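Local coordinates for methylglyoxal reductase (NADPH-dependent) (PDB 6KWS), which probably reduces methylglyoxal with NADPH as hydride donor, as a member of the dihydroflavonol-4-reductase branch of the NAD(P)-dependent epimerase/dehydratase family, at residues Ile13-Val18 with Asp39-Leu44; Ser190-Ser195 with Ile248-Asn253; Thr213-Ile218 with Tyr328-Gln333; Asn219-Leu224 with Asp275-Lys280; Lys257-Leu262 with Arg313-Phe318. The protein carries 1 engineered substitution. All coordinates share one frame; numbering follows the deposited sequence.

Contact 1 of 5, residues Ile13-Val18 with Asp39-Leu44; sequences IAQHVV and DHLLKL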
# COMPACT_ATOMS: atom_id res chain seq x y z
N ILE A 13 5.64 -1.06 -1.65
CA ILE A 13 5.73 -0.02 -0.63
C ILE A 13 6.89 -0.30 0.30
O ILE A 13 7.61 0.62 0.72
CB ILE A 13 4.40 0.08 0.15
CG1 ILE A 13 3.22 0.38 -0.79
CG2 ILE A 13 4.53 1.09 1.23
CD1 ILE A 13 1.86 0.34 -0.08
N ALA A 14 7.12 -1.57 0.63
CA ALA A 14 8.03 -1.90 1.74
C ALA A 14 9.46 -1.48 1.43
O ALA A 14 10.12 -0.84 2.26
CB ALA A 14 7.95 -3.39 2.06
N GLN A 15 9.96 -1.84 0.25
CA GLN A 15 11.30 -1.42 -0.15
C GLN A 15 11.49 0.08 0.05
O GLN A 15 12.55 0.53 0.49
CB GLN A 15 11.57 -1.81 -1.60
CG GLN A 15 11.53 -3.31 -1.85
CD GLN A 15 12.37 -3.73 -3.06
OE1 GLN A 15 13.01 -2.91 -3.72
NE2 GLN A 15 12.35 -5.02 -3.36
N HIS A 16 10.46 0.86 -0.24
CA HIS A 16 10.56 2.30 -0.06
C HIS A 16 10.64 2.66 1.41
O HIS A 16 11.46 3.51 1.81
CB HIS A 16 9.38 2.98 -0.74
CG HIS A 16 9.56 3.15 -2.22
ND1 HIS A 16 10.50 4.02 -2.75
CD2 HIS A 16 8.95 2.56 -3.27
CE1 HIS A 16 10.44 3.96 -4.07
NE2 HIS A 16 9.51 3.08 -4.41
N VAL A 17 9.82 2.02 2.24
CA VAL A 17 9.92 2.21 3.69
C VAL A 17 11.33 1.88 4.17
O VAL A 17 11.94 2.63 4.94
CB VAL A 17 8.85 1.36 4.40
CG1 VAL A 17 9.16 1.24 5.88
CG2 VAL A 17 7.45 1.96 4.17
N VAL A 18 11.86 0.75 3.70
CA VAL A 18 13.19 0.32 4.13
C VAL A 18 14.23 1.37 3.78
O VAL A 18 15.05 1.77 4.62
CB VAL A 18 13.52 -1.05 3.50
CG1 VAL A 18 15.00 -1.35 3.61
CG2 VAL A 18 12.73 -2.14 4.20
N ASP A 39 18.84 -12.22 0.66
CA ASP A 39 20.12 -11.89 0.05
C ASP A 39 19.95 -10.80 -1.00
O ASP A 39 20.76 -9.87 -1.09
CB ASP A 39 20.77 -13.12 -0.58
CG ASP A 39 21.23 -14.15 0.43
OD1 ASP A 39 21.37 -13.81 1.64
OD2 ASP A 39 21.44 -15.31 0.01
N HIS A 40 18.89 -10.91 -1.80
CA HIS A 40 18.63 -9.91 -2.83
C HIS A 40 18.45 -8.53 -2.21
O HIS A 40 19.06 -7.55 -2.66
CB HIS A 40 17.38 -10.30 -3.60
CG HIS A 40 17.07 -9.36 -4.71
ND1 HIS A 40 17.98 -9.05 -5.70
CD2 HIS A 40 15.96 -8.62 -4.97
CE1 HIS A 40 17.44 -8.18 -6.53
NE2 HIS A 40 16.22 -7.90 -6.11
N LEU A 41 17.64 -8.45 -1.17
CA LEU A 41 17.38 -7.17 -0.54
C LEU A 41 18.66 -6.56 0.01
O LEU A 41 18.93 -5.38 -0.21
CB LEU A 41 16.35 -7.34 0.57
CG LEU A 41 15.90 -6.04 1.22
CD1 LEU A 41 15.00 -5.28 0.25
CD2 LEU A 41 15.17 -6.36 2.52
N LEU A 42 19.49 -7.37 0.69
CA LEU A 42 20.70 -6.77 1.25
C LEU A 42 21.64 -6.32 0.14
O LEU A 42 22.38 -5.34 0.33
CB LEU A 42 21.40 -7.73 2.21
CG LEU A 42 20.62 -8.36 3.37
CD1 LEU A 42 21.59 -8.82 4.44
CD2 LEU A 42 19.54 -7.47 3.99
N LYS A 43 21.61 -6.96 -1.03
CA LYS A 43 22.51 -6.55 -2.11
C LYS A 43 22.06 -5.24 -2.77
O LYS A 43 22.89 -4.39 -3.10
CB LYS A 43 22.63 -7.65 -3.15
CG LYS A 43 23.40 -8.86 -2.69
CD LYS A 43 23.88 -9.62 -3.89
CE LYS A 43 23.43 -11.06 -3.84
NZ LYS A 43 24.40 -11.90 -4.60
N LEU A 44 20.75 -5.08 -3.02
CA LEU A 44 20.25 -3.81 -3.53
C LEU A 44 20.77 -2.64 -2.72
O LEU A 44 21.18 -1.62 -3.29
CB LEU A 44 18.72 -3.81 -3.53
CG LEU A 44 18.10 -4.71 -4.61
CD1 LEU A 44 16.57 -4.82 -4.47
CD2 LEU A 44 18.49 -4.22 -6.00

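Contact 2 of 5, residues Ser190-Ser195 with Ile248-Asn253; sequences STINPS and IIAFEN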
# COMPACT_ATOMS: atom_id res chain seq x y z
N SER A 190 -1.49 1.98 14.41
CA SER A 190 -1.90 2.91 13.39
C SER A 190 -2.13 2.17 12.07
O SER A 190 -1.65 1.05 11.85
CB SER A 190 -0.88 4.02 13.18
OG SER A 190 -0.77 4.81 14.34
N THR A 191 -2.83 2.85 11.18
CA THR A 191 -3.28 2.23 9.95
C THR A 191 -3.01 3.21 8.82
O THR A 191 -3.27 4.41 8.97
CB THR A 191 -4.76 1.86 10.11
OG1 THR A 191 -4.88 0.49 10.49
CG2 THR A 191 -5.49 2.06 8.88
N ILE A 192 -2.45 2.71 7.72
CA ILE A 192 -2.18 3.49 6.51
C ILE A 192 -3.12 2.98 5.42
O ILE A 192 -2.97 1.83 4.97
CB ILE A 192 -0.72 3.36 6.09
CG1 ILE A 192 0.20 3.71 7.26
CG2 ILE A 192 -0.42 4.25 4.90
CD1 ILE A 192 0.22 5.20 7.57
N ASN A 193 -4.07 3.80 4.97
CA ASN A 193 -5.05 3.37 3.96
C ASN A 193 -4.84 4.12 2.65
O ASN A 193 -5.50 5.15 2.41
CB ASN A 193 -6.48 3.59 4.42
CG ASN A 193 -6.72 3.05 5.78
OD1 ASN A 193 -7.30 1.98 5.94
ND2 ASN A 193 -6.28 3.79 6.78
N PRO A 194 -3.97 3.64 1.77
CA PRO A 194 -3.76 4.32 0.49
C PRO A 194 -4.82 3.94 -0.54
O PRO A 194 -5.38 2.84 -0.51
CB PRO A 194 -2.38 3.82 0.07
CG PRO A 194 -2.31 2.46 0.65
CD PRO A 194 -3.11 2.45 1.91
N SER A 195 -5.08 4.87 -1.45
CA SER A 195 -5.85 4.53 -2.65
C SER A 195 -4.96 3.76 -3.62
O SER A 195 -4.04 3.06 -3.16
CB SER A 195 -6.43 5.78 -3.32
OG SER A 195 -5.74 6.94 -2.92
N ILE A 248 6.39 5.84 8.17
CA ILE A 248 7.39 6.24 9.15
C ILE A 248 6.86 7.36 10.03
O ILE A 248 7.03 7.32 11.25
CB ILE A 248 8.70 6.62 8.45
CG1 ILE A 248 9.36 5.34 7.94
CG2 ILE A 248 9.61 7.39 9.40
CD1 ILE A 248 10.26 5.56 6.74
N ILE A 249 6.20 8.36 9.44
CA ILE A 249 5.62 9.39 10.29
C ILE A 249 4.60 8.78 11.25
O ILE A 249 4.40 9.29 12.35
CB ILE A 249 4.98 10.52 9.44
CG1 ILE A 249 5.97 11.08 8.41
CG2 ILE A 249 4.47 11.65 10.33
CD1 ILE A 249 7.16 11.76 9.01
N ALA A 250 4.03 7.63 10.88
CA ALA A 250 2.94 7.06 11.66
C ALA A 250 3.39 6.59 13.04
O ALA A 250 2.58 6.58 13.97
CB ALA A 250 2.30 5.90 10.91
N PHE A 251 4.65 6.18 13.20
CA PHE A 251 5.13 5.84 14.53
C PHE A 251 6.06 6.89 15.15
O PHE A 251 6.28 6.86 16.36
CB PHE A 251 5.82 4.46 14.53
CG PHE A 251 7.16 4.44 13.85
CD1 PHE A 251 8.30 4.89 14.50
CD2 PHE A 251 7.28 3.92 12.58
CE1 PHE A 251 9.54 4.86 13.87
CE2 PHE A 251 8.51 3.88 11.95
CZ PHE A 251 9.65 4.36 12.60
N GLU A 252 6.61 7.81 14.36
CA GLU A 252 7.48 8.84 14.92
C GLU A 252 6.68 9.98 15.53
O GLU A 252 7.13 10.59 16.51
CB GLU A 252 8.40 9.40 13.84
CG GLU A 252 9.50 8.46 13.35
CD GLU A 252 10.47 9.19 12.42
OE1 GLU A 252 10.03 10.07 11.64
OE2 GLU A 252 11.69 8.89 12.47
N ASN A 253 5.53 10.30 14.95
CA ASN A 253 4.62 11.28 15.51
C ASN A 253 3.69 10.60 16.51
O ASN A 253 3.06 9.58 16.20
CB ASN A 253 3.83 11.95 14.39
CG ASN A 253 2.81 12.93 14.90
OD1 ASN A 253 2.68 13.14 16.11
ND2 ASN A 253 2.08 13.55 13.97

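Contact 3 of 5, residues Thr213-Ile218 with Tyr328-Gln333; sequences TSSEII and YDTVEQ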
# COMPACT_ATOMS: atom_id res chain seq x y z
N THR A 213 2.19 -4.65 -9.37
CA THR A 213 1.70 -3.59 -8.51
C THR A 213 0.52 -2.86 -9.17
O THR A 213 0.00 -3.25 -10.21
CB THR A 213 2.80 -2.56 -8.19
OG1 THR A 213 2.86 -1.55 -9.22
CG2 THR A 213 4.17 -3.23 -8.06
N SER A 214 0.13 -1.74 -8.54
CA SER A 214 -0.94 -0.91 -9.07
C SER A 214 -0.47 0.02 -10.18
O SER A 214 -1.30 0.59 -10.90
CB SER A 214 -1.56 -0.10 -7.95
OG SER A 214 -2.83 0.35 -8.37
N SER A 215 0.84 0.19 -10.33
CA SER A 215 1.36 0.95 -11.46
C SER A 215 1.07 0.25 -12.79
O SER A 215 1.27 0.87 -13.84
CB SER A 215 2.87 1.18 -11.29
OG SER A 215 3.15 2.27 -10.41
N GLU A 216 0.58 -1.00 -12.77
CA GLU A 216 0.16 -1.68 -14.00
C GLU A 216 -0.97 -0.95 -14.71
O GLU A 216 -1.04 -1.02 -15.94
CB GLU A 216 -0.25 -3.13 -13.70
CG GLU A 216 -0.90 -3.86 -14.89
CD GLU A 216 0.14 -4.30 -15.99
OE1 GLU A 216 1.37 -4.26 -15.74
OE2 GLU A 216 -0.30 -4.65 -17.11
N ILE A 217 -1.84 -0.25 -13.98
CA ILE A 217 -2.76 0.68 -14.63
C ILE A 217 -2.00 1.58 -15.60
O ILE A 217 -2.38 1.73 -16.77
CB ILE A 217 -3.52 1.49 -13.56
CG1 ILE A 217 -4.15 0.52 -12.58
CG2 ILE A 217 -4.54 2.40 -14.20
CD1 ILE A 217 -4.97 1.16 -11.53
N ILE A 218 -0.91 2.18 -15.13
CA ILE A 218 -0.07 3.02 -15.97
C ILE A 218 0.61 2.19 -17.05
O ILE A 218 0.62 2.55 -18.24
CB ILE A 218 0.96 3.76 -15.10
CG1 ILE A 218 0.21 4.75 -14.19
CG2 ILE A 218 1.99 4.47 -15.96
CD1 ILE A 218 1.02 5.32 -13.07
N TYR A 328 5.13 10.43 -14.40
CA TYR A 328 6.39 10.59 -15.13
C TYR A 328 7.47 9.71 -14.54
O TYR A 328 8.12 8.94 -15.27
CB TYR A 328 6.84 12.04 -15.11
CG TYR A 328 8.14 12.27 -15.85
CD1 TYR A 328 8.15 12.44 -17.23
CD2 TYR A 328 9.36 12.32 -15.17
CE1 TYR A 328 9.32 12.66 -17.91
CE2 TYR A 328 10.54 12.54 -15.85
CZ TYR A 328 10.51 12.70 -17.22
OH TYR A 328 11.68 12.92 -17.93
N ASP A 329 7.69 9.82 -13.23
CA ASP A 329 8.72 9.01 -12.59
C ASP A 329 8.47 7.53 -12.84
O ASP A 329 9.43 6.76 -12.94
CB ASP A 329 8.76 9.28 -11.09
CG ASP A 329 9.25 10.66 -10.76
OD1 ASP A 329 9.76 11.36 -11.66
OD2 ASP A 329 9.13 11.05 -9.58
N THR A 330 7.21 7.12 -12.96
CA THR A 330 6.91 5.71 -13.17
C THR A 330 7.23 5.29 -14.59
O THR A 330 7.89 4.27 -14.82
CB THR A 330 5.43 5.44 -12.86
OG1 THR A 330 5.12 5.93 -11.55
CG2 THR A 330 5.11 3.95 -12.93
N VAL A 331 6.72 6.06 -15.56
CA VAL A 331 6.95 5.71 -16.96
C VAL A 331 8.44 5.77 -17.28
O VAL A 331 8.98 4.87 -17.95
CB VAL A 331 6.14 6.64 -17.88
CG1 VAL A 331 6.48 6.37 -19.36
CG2 VAL A 331 4.66 6.46 -17.64
N GLU A 332 9.13 6.82 -16.80
CA GLU A 332 10.56 6.97 -17.06
C GLU A 332 11.29 5.71 -16.64
O GLU A 332 12.09 5.15 -17.40
CB GLU A 332 11.11 8.17 -16.29
CG GLU A 332 12.30 8.85 -16.96
CD GLU A 332 13.23 9.58 -15.98
OE1 GLU A 332 14.27 10.14 -16.43
OE2 GLU A 332 12.94 9.58 -14.75
N GLN A 333 10.97 5.21 -15.45
CA GLN A 333 11.62 4.02 -14.94
C GLN A 333 11.33 2.82 -15.83
O GLN A 333 12.25 2.11 -16.24
CB GLN A 333 11.15 3.77 -13.52
CG GLN A 333 12.03 2.86 -12.73
CD GLN A 333 11.36 2.46 -11.44
OE1 GLN A 333 10.15 2.26 -11.38
NE2 GLN A 333 12.14 2.37 -10.38

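Contact 4 of 5, residues Asn219-Leu224 with Asp275-Lys280; sequences NSILKL and DIINDK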
# COMPACT_ATOMS: atom_id res chain seq x y z
N ASN A 219 1.19 1.05 -16.65
CA ASN A 219 1.86 0.16 -17.60
C ASN A 219 0.92 -0.27 -18.72
O ASN A 219 1.33 -0.36 -19.88
CB ASN A 219 2.40 -1.06 -16.86
CG ASN A 219 3.56 -1.70 -17.58
OD1 ASN A 219 4.27 -1.04 -18.32
ND2 ASN A 219 3.74 -3.00 -17.38
N SER A 220 -0.34 -0.57 -18.38
CA SER A 220 -1.26 -1.07 -19.39
C SER A 220 -1.54 -0.02 -20.46
O SER A 220 -1.80 -0.38 -21.62
CB SER A 220 -2.55 -1.55 -18.73
OG SER A 220 -3.37 -0.44 -18.41
N ILE A 221 -1.47 1.27 -20.11
CA ILE A 221 -1.53 2.33 -21.12
C ILE A 221 -0.40 2.17 -22.13
O ILE A 221 -0.61 2.33 -23.34
CB ILE A 221 -1.47 3.72 -20.46
CG1 ILE A 221 -2.63 3.95 -19.48
CG2 ILE A 221 -1.41 4.78 -21.52
CD1 ILE A 221 -3.97 3.74 -20.07
N LEU A 222 0.81 1.88 -21.67
CA LEU A 222 1.96 1.83 -22.57
C LEU A 222 1.88 0.70 -23.59
O LEU A 222 2.63 0.72 -24.56
CB LEU A 222 3.27 1.71 -21.80
CG LEU A 222 3.57 2.87 -20.86
CD1 LEU A 222 4.86 2.67 -20.11
CD2 LEU A 222 3.62 4.14 -21.65
N LYS A 223 0.99 -0.27 -23.40
CA LYS A 223 0.87 -1.36 -24.36
C LYS A 223 -0.27 -1.17 -25.34
O LYS A 223 -0.59 -2.10 -26.09
CB LYS A 223 0.70 -2.69 -23.62
CG LYS A 223 1.82 -3.00 -22.66
CD LYS A 223 1.54 -4.32 -21.99
CE LYS A 223 2.22 -4.41 -20.66
NZ LYS A 223 1.38 -5.23 -19.75
N LEU A 224 -0.89 -0.01 -25.37
CA LEU A 224 -1.95 0.25 -26.33
C LEU A 224 -1.39 0.75 -27.65
O LEU A 224 -0.40 1.49 -27.69
CB LEU A 224 -2.95 1.26 -25.77
CG LEU A 224 -3.54 0.83 -24.44
CD1 LEU A 224 -4.54 1.87 -23.93
CD2 LEU A 224 -4.19 -0.56 -24.57
N ASP A 275 -3.15 11.54 -21.17
CA ASP A 275 -2.79 12.94 -21.40
C ASP A 275 -1.39 13.26 -20.88
O ASP A 275 -0.59 13.90 -21.58
CB ASP A 275 -3.81 13.87 -20.76
CG ASP A 275 -5.14 13.92 -21.52
OD1 ASP A 275 -5.21 13.41 -22.67
OD2 ASP A 275 -6.13 14.48 -20.95
N ILE A 276 -1.07 12.84 -19.65
CA ILE A 276 0.25 13.11 -19.09
C ILE A 276 1.33 12.48 -19.95
O ILE A 276 2.36 13.10 -20.25
CB ILE A 276 0.35 12.62 -17.64
CG1 ILE A 276 -0.54 13.45 -16.71
CG2 ILE A 276 1.79 12.68 -17.18
CD1 ILE A 276 -0.41 13.08 -15.23
N ILE A 277 1.11 11.23 -20.38
CA ILE A 277 2.13 10.51 -21.13
C ILE A 277 2.31 11.15 -22.51
O ILE A 277 3.44 11.44 -22.93
CB ILE A 277 1.77 9.02 -21.22
CG1 ILE A 277 1.75 8.41 -19.81
CG2 ILE A 277 2.75 8.24 -22.14
CD1 ILE A 277 1.31 6.94 -19.77
N ASN A 278 1.19 11.43 -23.20
CA ASN A 278 1.28 12.05 -24.52
C ASN A 278 1.98 13.41 -24.46
O ASN A 278 2.67 13.79 -25.42
CB ASN A 278 -0.10 12.16 -25.15
CG ASN A 278 -0.47 10.91 -25.94
OD1 ASN A 278 0.32 10.43 -26.74
ND2 ASN A 278 -1.69 10.39 -25.74
N ASP A 279 1.89 14.13 -23.33
CA ASP A 279 2.52 15.44 -23.22
C ASP A 279 3.95 15.42 -22.65
O ASP A 279 4.67 16.42 -22.80
CB ASP A 279 1.64 16.38 -22.39
CG ASP A 279 0.57 17.11 -23.26
OD1 ASP A 279 0.98 17.99 -24.07
OD2 ASP A 279 -0.65 16.79 -23.15
N LYS A 280 4.41 14.33 -22.06
CA LYS A 280 5.76 14.35 -21.50
C LYS A 280 6.72 13.39 -22.20
O LYS A 280 7.93 13.44 -21.93
CB LYS A 280 5.73 14.04 -20.00
CG LYS A 280 4.80 14.94 -19.21
CD LYS A 280 5.38 16.30 -19.02
CE LYS A 280 4.28 17.34 -18.85
NZ LYS A 280 4.77 18.58 -18.20

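Contact 5 of 5, residues Lys257-Leu262 with Arg313-Phe318; sequences KNQRIL and RELLGF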
# COMPACT_ATOMS: atom_id res chain seq x y z
N LYS A 257 -1.08 7.67 17.02
CA LYS A 257 -1.52 6.46 17.72
C LYS A 257 -3.03 6.28 17.63
O LYS A 257 -3.79 7.22 17.86
CB LYS A 257 -1.10 6.51 19.18
CG LYS A 257 0.32 6.97 19.40
CD LYS A 257 0.65 7.18 20.88
CE LYS A 257 1.43 5.98 21.42
NZ LYS A 257 1.83 6.16 22.85
N ASN A 258 -3.45 5.06 17.31
CA ASN A 258 -4.86 4.70 17.18
C ASN A 258 -5.56 5.55 16.13
O ASN A 258 -6.75 5.83 16.24
CB ASN A 258 -5.59 4.77 18.53
CG ASN A 258 -5.12 3.67 19.48
OD1 ASN A 258 -5.44 2.48 19.29
ND2 ASN A 258 -4.29 4.04 20.47
N GLN A 259 -4.82 5.96 15.10
CA GLN A 259 -5.37 6.68 13.97
C GLN A 259 -5.43 5.77 12.74
O GLN A 259 -4.60 4.87 12.58
CB GLN A 259 -4.55 7.93 13.63
CG GLN A 259 -4.54 8.99 14.72
CD GLN A 259 -5.93 9.33 15.23
OE1 GLN A 259 -6.86 9.55 14.46
NE2 GLN A 259 -6.08 9.33 16.54
N ARG A 260 -6.45 6.00 11.91
CA ARG A 260 -6.49 5.51 10.54
C ARG A 260 -6.11 6.66 9.63
O ARG A 260 -6.80 7.68 9.59
CB ARG A 260 -7.88 5.03 10.14
CG ARG A 260 -8.44 3.91 10.94
CD ARG A 260 -9.87 3.76 10.50
NE ARG A 260 -10.04 2.81 9.41
CZ ARG A 260 -11.01 2.87 8.51
NH1 ARG A 260 -11.90 3.87 8.56
NH2 ARG A 260 -11.10 1.94 7.56
N ILE A 261 -5.02 6.52 8.89
CA ILE A 261 -4.50 7.61 8.09
C ILE A 261 -4.82 7.33 6.63
O ILE A 261 -4.36 6.34 6.05
CB ILE A 261 -3.00 7.82 8.33
CG1 ILE A 261 -2.77 8.31 9.76
CG2 ILE A 261 -2.49 8.92 7.48
CD1 ILE A 261 -1.75 7.54 10.52
N LEU A 262 -5.64 8.20 6.05
CA LEU A 262 -5.99 8.08 4.64
C LEU A 262 -4.86 8.65 3.78
O LEU A 262 -4.40 9.79 4.01
CB LEU A 262 -7.31 8.79 4.39
CG LEU A 262 -8.29 8.29 3.34
CD1 LEU A 262 -9.63 9.07 3.43
CD2 LEU A 262 -7.67 8.45 1.96
N ARG A 313 -3.68 14.65 6.36
CA ARG A 313 -2.65 15.57 5.88
C ARG A 313 -2.05 16.41 7.01
O ARG A 313 -0.86 16.74 6.97
CB ARG A 313 -3.22 16.47 4.81
CG ARG A 313 -3.81 15.70 3.70
CD ARG A 313 -3.13 15.86 2.42
NE ARG A 313 -4.08 15.74 1.32
CZ ARG A 313 -3.81 15.90 0.03
NH1 ARG A 313 -2.58 16.19 -0.33
NH2 ARG A 313 -4.77 15.75 -0.86
N GLU A 314 -2.87 16.81 7.98
CA GLU A 314 -2.32 17.49 9.15
C GLU A 314 -1.43 16.55 9.95
O GLU A 314 -0.39 16.96 10.47
CB GLU A 314 -3.45 18.02 10.04
CG GLU A 314 -4.38 19.04 9.39
CD GLU A 314 -5.40 19.61 10.39
OE1 GLU A 314 -5.47 19.12 11.55
OE2 GLU A 314 -6.15 20.54 9.99
N LEU A 315 -1.83 15.29 10.06
CA LEU A 315 -1.06 14.36 10.86
C LEU A 315 0.33 14.14 10.26
O LEU A 315 1.30 13.96 11.01
CB LEU A 315 -1.83 13.05 10.96
CG LEU A 315 -1.65 12.18 12.19
CD1 LEU A 315 -1.51 13.01 13.46
CD2 LEU A 315 -2.87 11.27 12.26
N LEU A 316 0.44 14.21 8.93
CA LEU A 316 1.69 13.88 8.24
C LEU A 316 2.54 15.11 7.98
O LEU A 316 3.77 15.06 8.09
CB LEU A 316 1.39 13.15 6.92
CG LEU A 316 0.49 11.95 7.18
CD1 LEU A 316 0.05 11.27 5.89
CD2 LEU A 316 1.16 10.95 8.15
N GLY A 317 1.92 16.22 7.63
CA GLY A 317 2.62 17.47 7.39
C GLY A 317 3.76 17.44 6.38
O GLY A 317 4.86 17.87 6.70
N PHE A 318 3.52 16.93 5.17
CA PHE A 318 4.49 17.08 4.10
C PHE A 318 3.76 17.08 2.77
O PHE A 318 2.65 16.57 2.65
CB PHE A 318 5.59 15.99 4.14
CG PHE A 318 5.11 14.56 3.93
CD1 PHE A 318 4.97 14.02 2.65
CD2 PHE A 318 4.86 13.73 5.03
CE1 PHE A 318 4.56 12.69 2.47
CE2 PHE A 318 4.45 12.41 4.85
CZ PHE A 318 4.30 11.88 3.57

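Contact 1 of 5, residues Ile13-Val18 with Asp39-Leu44
Gln-15 reaches from helix 12-23 toward Leu-44 and Leu-41 of helix 35-44, and its amide end does the touching. The closer approach is to Leu-44, where the methyl CD1 lies 4.1 Å from the amide oxygen OE1 of Gln-15 and the two side chains run at about a right angle to each other. The glutamine stays extended beyond CG (chi2 -154°), which carries the amide across the gap between the helices. The other half of the same amide is looser: NE2 of Gln-15 approaches CD1 of Leu-41 at 4.5 Å. These two helices follow the first two strands of the Rossmann-type nucleotide-binding domain, and Ile-13, in the first of these segments, belongs to the NADPH site. NE2 of Gln-15 also has weak hydrogen bonds to the carbonyl of Thr-10, another NADPH-site residue, and to Glu-206. Gln-15 and Leu-41 are buried, whereas Leu-44, for all its closer approach, is only partly so; its CG sits 3.9 Å above the ring plane of His-40, displaced from the ring centre, while NE2 of that histidine is hydrogen-bonded to Glu-206.

Contact 2 of 5, residues Ser190-Ser195 with Ile248-Asn253
Ala-250 of helix 240-252 packs against Ser-190 and Ile-192 of strand 188-194, a helix-on-sheet contact in the Rossmann-type core of the epimerase/dehydratase family. The apolar part is a meeting of methyl groups. CD1 of Ile-192 stands 4.0 Å from CB of Ala-250, and the small alanine lets the helix come close to the strand, with CA of Ser-190 only 6.6 Å from CA of Ala-250. In Ile-192, CG1 lies beside the backbone N, and the turn at chi2 (-72°) brings CD1 to the alanine. The same isoleucine also touches Val-243, Ala-246 and His-247, and is thus covered by more than one turn of the helix. Van der Waals packing continues at Ser-190, whose CB lies 4.3 Å from CB of Ala-250; Thr-191, between the two contacting residues, points away. The polar part belongs to other partners. Backbone hydrogen bonds join Ser-190 and Ile-192 to Ile-123 in the neighbouring parallel strand 120-124. OG of Ser-190 is hydrogen-bonded to the carbonyl of Ala-256, while the carbonyl oxygen of Ala-250 lies 3.8 Å from that same OG.

Contact 3 of 5, residues Thr213-Ile218 with Tyr328-Gln333
A small, buried and largely apolar contact joins Ser-215 and Ile-218 of segment 213-218, which leads into helix 216-222, to Thr-330 and Val-331 of the C-terminal helix 323-337. It sits beside the edge strand 196-198 of the main sheet, with Phe-198 against Ile-218. Methyl groups do most of the touching. CG2 of Ile-218 meets CG2 of Val-331 at 3.7 Å, the two branched side chains passing at a slant. CD1 of the isoleucine, on its longer branch, lies 4.3 Å from CG2 of Thr-330. That threonine methyl also lies 3.6 Å from OG of Ser-215 and rests near its CB. With OG1 beside its backbone N (chi1 -53°), Thr-330 sends its hydroxyl back to the carbonyl of Ser-326, one turn earlier, and gives its methyl to the partner. Ser-215 differs in that its OG itself touches the methyl, while being hydrogen-bonded to the carbonyl of Gly-199. The turn leading into the helix is held by a capping bond from N of Ser-215 to OG1 of Thr-213, 2.9 Å long with an angle of 149° at the hydrogen. Phe-12, an NADPH-site residue, has its side chain about 4 Å from that of Ser-215. The chemistry implies that two hydroxyl-bearing residues can serve a nonpolar interface because backbone carbonyls satisfy their hydroxyls.

Contact 4 of 5, residues Asn219-Leu224 with Asp275-Lys280
The backbones of helices 216-222 and 270-280 stay well apart here, the nearest CA atoms, those of Leu-222 and Ile-277, being 8.8 Å from each other. Side chains alone bridge the interval. Ile-277 supplies the central group: its terminal methyl CD1 reaches to a spot where Ile-221 and Leu-222 both touch it, lying 3.9 Å from CG2 of Ile-221 and 4.1 Å from CD2 of Leu-222. Its extended CG1 branch (chi2 176°) carries that methyl across to the opposing helix. Ile-221 answers with CG2, which is anti to the backbone N (chi1 -60°), while its CG1 lies farther from that methyl. Leu-222 brings its methyl CD2 to the same CD1, and both side chains cross Ile-277 at a slant. The contact is van der Waals packing of aliphatic groups. Ile-277 also touches Val-331 of helix 323-337 and Ile-288 of a loop, so its apolar surroundings draw on several parts of the chain. Polar groups at the margins are engaged away from the interface: NZ of Lys-223 forms a salt bridge with Glu-216, and ND2 of Asn-278 is hydrogen-bonded to the carbonyl of Pro-289. Distant from the NADPH-site residues, this is helix-helix packing well away from the centre of the chain, probably in the smaller C-terminal part that extended short-chain dehydrogenases/reductases carry beside the Rossmann-type domain.

Contact 5 of 5, residues Lys257-Leu262 with Arg313-Phe318
Strand 260-269, parallel to 188-194 in the main mixed sheet, and the loop just before it receive the C-terminal end of helix 310-316 through Gln-259, Ile-261, Leu-315 and Leu-316. CD2 of Leu-315 makes two of the contacts, lying 3.7 Å from CG of Gln-259 and 3.9 Å from CG1 of Ile-261. Leu-315 crosses the isoleucine at about a right angle, while the aliphatic part of Gln-259, bent at chi2 (-49°), passes it obliquely. This is helix-on-sheet packing on the main Rossmann-type sheet: Ile-261 is bonded through its backbone to Thr-191 and Asn-193 of the adjacent strand. The other branch of Ile-261 serves the next leucine, CG2 meeting CD1 of Leu-316 at 3.8 Å; that leucine also touches Ala-246 and Ile-249 of helix 240-252. On the polar side, NE2 of Gln-259 makes a weak hydrogen bond, 3.4 Å long, to the carbonyl oxygen of Lys-257. The helix gives way at Gly-317, whose positive phi (55°) is a conformation favourable to glycine, and its N still bonds to O of Arg-313.

How the contacts relate
Contacts 2 and 5 are neighbours on the main sheet, their centres about 6 Å apart. Backbone bonding between strands 188-194 and 260-269 ties them together, yet contact 2 is fully buried whereas contact 5 is only partly so. Contacts 3 and 4 form a second pair on the other side of the chain's centre from contact 2, sharing helix 216-222 and joined by the salt bridge between Glu-216 and Lys-223; contact 4 is the farther from the centre. Contact 1 stands by the NADPH-site residues and meets contact 2 through Val-17 and Ile-248. Chemically, contact 4 is wholly aliphatic, contacts 2 and 3 mix methyls with hydroxyls bonded to other partners, and contacts 1 and 5 involve glutamines.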